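Local structure of phosphoribosylaminoimidazole carboxylase (Bombyx mori, 4JA0) at the interface of chains A and B and the interface of chains A and C. The protein catalyses two steps of purine biosynthesis, carboxylating aminoimidazole ribonucleotide and joining the product to aspartate with ATP to give SAICAR. Residues are numbered along the deposited sequence; one frame, centred on the assembly and turned at random. Chains: chain A/B/C, Phosphoribosylaminoimidazole carboxylase.

Contact 1 joins chains A and B and contact 2 joins chains A and C, and the centres of their C-alpha atoms lie about 18 Å apart. No residue is shared, but both patches belong to the AIR carboxylase part of the chain, so this part of chain A touches two different neighbours at once. Contact 1 is polar, made by serines in the loop between strand 323-329 and helix 336-343 and in 3-10 helix 362-364; contact 2 is apolar and built mainly on helix 380-391. Each straddles its own two-fold axis; such axes combined suit an assembly of eight copies, carboxylase parts probably at its core.

Contact 1: the interface of chains A and B. Residues chain A 333-334, 363-364, 366-367, 369; chain B 333-334, 364.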
# COMPACT_ATOMS: atom_id res chain seq x y z
N SER A 333 14.01 -3.64 -9.71
CA SER A 333 13.51 -2.76 -10.77
C SER A 333 13.87 -3.31 -12.17
O SER A 333 15.04 -3.43 -12.55
CB SER A 333 14.03 -1.33 -10.57
OG SER A 333 13.65 -0.47 -11.63
N ASN A 334 12.84 -3.69 -12.90
CA ASN A 334 13.00 -4.32 -14.21
C ASN A 334 13.14 -3.30 -15.33
O ASN A 334 12.15 -2.65 -15.73
CB ASN A 334 11.82 -5.28 -14.45
CG ASN A 334 11.69 -5.72 -15.89
OD1 ASN A 334 12.68 -5.85 -16.63
ND2 ASN A 334 10.45 -6.01 -16.30
N TRP A 363 5.61 -2.74 -10.57
CA TRP A 363 5.24 -1.57 -11.32
C TRP A 363 6.37 -1.12 -12.22
O TRP A 363 6.16 -0.30 -13.09
CB TRP A 363 4.83 -0.43 -10.40
CG TRP A 363 3.59 -0.74 -9.66
CD1 TRP A 363 3.48 -1.24 -8.39
CD2 TRP A 363 2.26 -0.61 -10.16
NE1 TRP A 363 2.15 -1.40 -8.07
CE2 TRP A 363 1.38 -1.02 -9.13
CE3 TRP A 363 1.72 -0.16 -11.37
CZ2 TRP A 363 0.00 -1.00 -9.29
CZ3 TRP A 363 0.36 -0.14 -11.52
CH2 TRP A 363 -0.49 -0.57 -10.49
N SER A 364 7.55 -1.69 -12.04
CA SER A 364 8.68 -1.40 -12.94
C SER A 364 8.49 -2.15 -14.24
O SER A 364 9.08 -1.78 -15.25
CB SER A 364 10.01 -1.77 -12.29
OG SER A 364 10.08 -3.15 -11.96
N LEU A 366 5.02 -3.32 -15.26
CA LEU A 366 3.85 -2.57 -15.70
C LEU A 366 4.26 -1.13 -15.86
O LEU A 366 5.42 -0.78 -15.59
CB LEU A 366 2.77 -2.64 -14.63
CG LEU A 366 2.37 -4.01 -14.10
CD1 LEU A 366 1.67 -3.84 -12.74
CD2 LEU A 366 1.44 -4.69 -15.08
N SER A 367 3.35 -0.28 -16.31
CA SER A 367 3.64 1.17 -16.36
C SER A 367 4.95 1.46 -17.08
O SER A 367 5.90 2.02 -16.52
CB SER A 367 3.60 1.87 -14.98
OG SER A 367 4.61 1.44 -14.10
N PRO A 369 6.93 3.31 -20.38
CA PRO A 369 6.75 4.56 -21.13
C PRO A 369 5.87 4.38 -22.36
O PRO A 369 5.67 3.26 -22.86
CB PRO A 369 8.17 4.94 -21.53
CG PRO A 369 8.99 3.70 -21.30
CD PRO A 369 8.35 2.98 -20.18
N SER B 333 7.93 4.04 -15.00
CA SER B 333 9.06 3.18 -14.68
C SER B 333 10.34 3.82 -15.19
O SER B 333 10.60 3.89 -16.42
CB SER B 333 8.88 1.78 -15.26
OG SER B 333 10.00 0.96 -14.97
N ASN B 334 11.15 4.25 -14.24
CA ASN B 334 12.40 4.93 -14.52
C ASN B 334 13.51 3.93 -14.77
O ASN B 334 14.06 3.33 -13.84
CB ASN B 334 12.75 5.85 -13.35
CG ASN B 334 14.16 6.39 -13.43
OD1 ASN B 334 14.69 6.69 -14.52
ND2 ASN B 334 14.78 6.54 -12.28
N SER B 364 11.06 1.99 -8.92
CA SER B 364 11.85 1.74 -10.11
C SER B 364 13.16 2.52 -10.03
O SER B 364 14.15 2.12 -10.66
CB SER B 364 11.08 2.07 -11.39
OG SER B 364 10.63 3.41 -11.38
O HOH W 1 14.79 0.42 -13.89
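The flat groups used across the contact are the main-chain carbonyls of B:Ser364 and A:Ser364, each an acceptor for a Ser333 hydroxyl of the other chain. A:Ser333 OG donates to B:Ser364 O at 2.8 Å, lying in the carbonyl plane on a lone pair, with a C=O...O angle of 109°. In the twin bond B:Ser333 OG reaches A:Ser364 O at 2.9 Å, tilted 17° from the plane. Behind these, within chain A, the A:Trp363 ring carries A:Leu366 CD1 over one face, toward the rim.

With OG turned away from the main-chain N (chi1 176°), A:Ser333 points its hydroxyl straight into the partner. That oxygen also meets water 1 at 2.7 Å, and the water continues to B:Asn334 O at 3.0 Å, a second tie between the chains. B:Ser333 is held through its backbone too: its N donates nearly end-on to A:Ser367 O at 3.2 Å, in a bond that is rather long and bent at the hydrogen.

Ser364 uses its own OG differently. It accepts the amide of Asn334 in the same chain, A:Asn334 N to A:Ser364 OG being 3.0 Å, which ties the Ser333-Asn334 loop to 3-10 helix 362-364 within each subunit. A:Ser364 CB and B:Ser364 CB face each other at 4.1 Å across the two-fold axis. In the fold, Ser333 and Asn334 lie in the loop between strand 323-329 and helix 336-343, while Ser364 closes 3-10 helix 362-364.

Contact 2: the interface of chains A and C. Residues chain A 347, 375, 386, 390; chain C 347, 375, 386, 390.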
# COMPACT_ATOMS: atom_id res chain seq x y z
N PRO A 347 7.18 -9.64 -29.74
CA PRO A 347 6.52 -9.59 -28.44
C PRO A 347 7.48 -9.86 -27.29
O PRO A 347 8.30 -10.78 -27.35
CB PRO A 347 5.47 -10.71 -28.54
CG PRO A 347 5.90 -11.55 -29.73
CD PRO A 347 6.54 -10.60 -30.66
N ALA A 375 4.32 -6.71 -22.18
CA ALA A 375 3.19 -7.25 -21.38
C ALA A 375 3.75 -7.96 -20.14
O ALA A 375 4.87 -8.47 -20.16
CB ALA A 375 2.32 -8.22 -22.20
N MET A 386 1.62 -17.94 -22.25
CA MET A 386 1.50 -16.78 -23.14
C MET A 386 2.35 -16.97 -24.40
O MET A 386 1.90 -16.71 -25.51
CB MET A 386 1.94 -15.50 -22.43
CG MET A 386 0.83 -14.51 -22.18
SD MET A 386 -0.14 -14.04 -23.64
CE MET A 386 1.03 -12.91 -24.37
N ILE A 390 0.98 -17.49 -28.29
CA ILE A 390 1.43 -16.63 -29.38
C ILE A 390 1.93 -17.45 -30.57
O ILE A 390 1.57 -17.20 -31.72
CB ILE A 390 2.55 -15.68 -28.89
CG1 ILE A 390 1.96 -14.61 -27.96
CG2 ILE A 390 3.24 -15.00 -30.08
CD1 ILE A 390 2.96 -13.81 -27.22
N PRO C 347 -4.31 -16.10 -27.39
CA PRO C 347 -3.82 -15.10 -26.44
C PRO C 347 -4.90 -14.13 -25.98
O PRO C 347 -5.76 -13.71 -26.77
CB PRO C 347 -2.75 -14.35 -27.24
CG PRO C 347 -2.99 -14.73 -28.68
CD PRO C 347 -3.52 -16.11 -28.63
N ALA C 375 -2.16 -12.28 -19.92
CA ALA C 375 -1.08 -11.28 -19.72
C ALA C 375 -1.71 -9.92 -19.49
O ALA C 375 -2.86 -9.70 -19.86
CB ALA C 375 -0.14 -11.21 -20.92
N MET C 386 0.93 -4.79 -28.19
CA MET C 386 1.08 -6.21 -27.89
C MET C 386 0.35 -7.08 -28.91
O MET C 386 0.90 -8.09 -29.38
CB MET C 386 0.54 -6.51 -26.50
CG MET C 386 1.59 -6.99 -25.54
SD MET C 386 2.54 -8.43 -26.08
CE MET C 386 1.29 -9.66 -25.74
N ILE C 390 2.15 -9.50 -31.82
CA ILE C 390 1.77 -10.89 -31.96
C ILE C 390 1.36 -11.18 -33.40
O ILE C 390 1.86 -12.12 -34.02
CB ILE C 390 0.62 -11.26 -31.01
CG1 ILE C 390 1.14 -11.27 -29.56
CG2 ILE C 390 0.01 -12.62 -31.38
CD1 ILE C 390 0.07 -11.36 -28.54
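A:Ile390 and C:Ile390 meet through their longer branches, because CG1 stands opposite the carbonyl carbon and next to the main-chain N (chi1 -71° in chain A) and the chain then runs on extended (chi2 169°). This aims the CG1-CD1 arm of each isoleucine off helix 380-391 and at the other subunit. The helix belongs to the AIR carboxylase (PurE) part of the enzyme, a family whose subunits gather into octamers. The two arms cross at about a right angle, A:Ile390 CG1 lying 3.8 Å from C:Ile390 CG1, and each CD1 rests beside the CG1 of its partner.

One helical turn earlier, A:Met386 and C:Met386 reach toward each other tip to tip. Both side chains bend at chi2 and chi3, which carries the methyl groups to the axis, where A:Met386 CE and C:Met386 CE are 3.5 Å apart. These methionines are poorly ordered, so their end positions are approximate.

Ala375, at the start of strand 375-376, packs against the flank of the opposite methionine: A:Ala375 CB touches C:Met386 CG at 3.6 Å, and C:Ala375 CB approaches A:Met386 CG at 3.7 Å. Further along the two-fold axis from the isoleucines, the alanine methyls also face each other, A:Ala375 CB to C:Ala375 CB at 4.1 Å. Pro347 borders this row more loosely, just before strand 348-350; A:Pro347 CB lies 4.4 Å from C:Met386 SD, displaced toward the isoleucine end of the row.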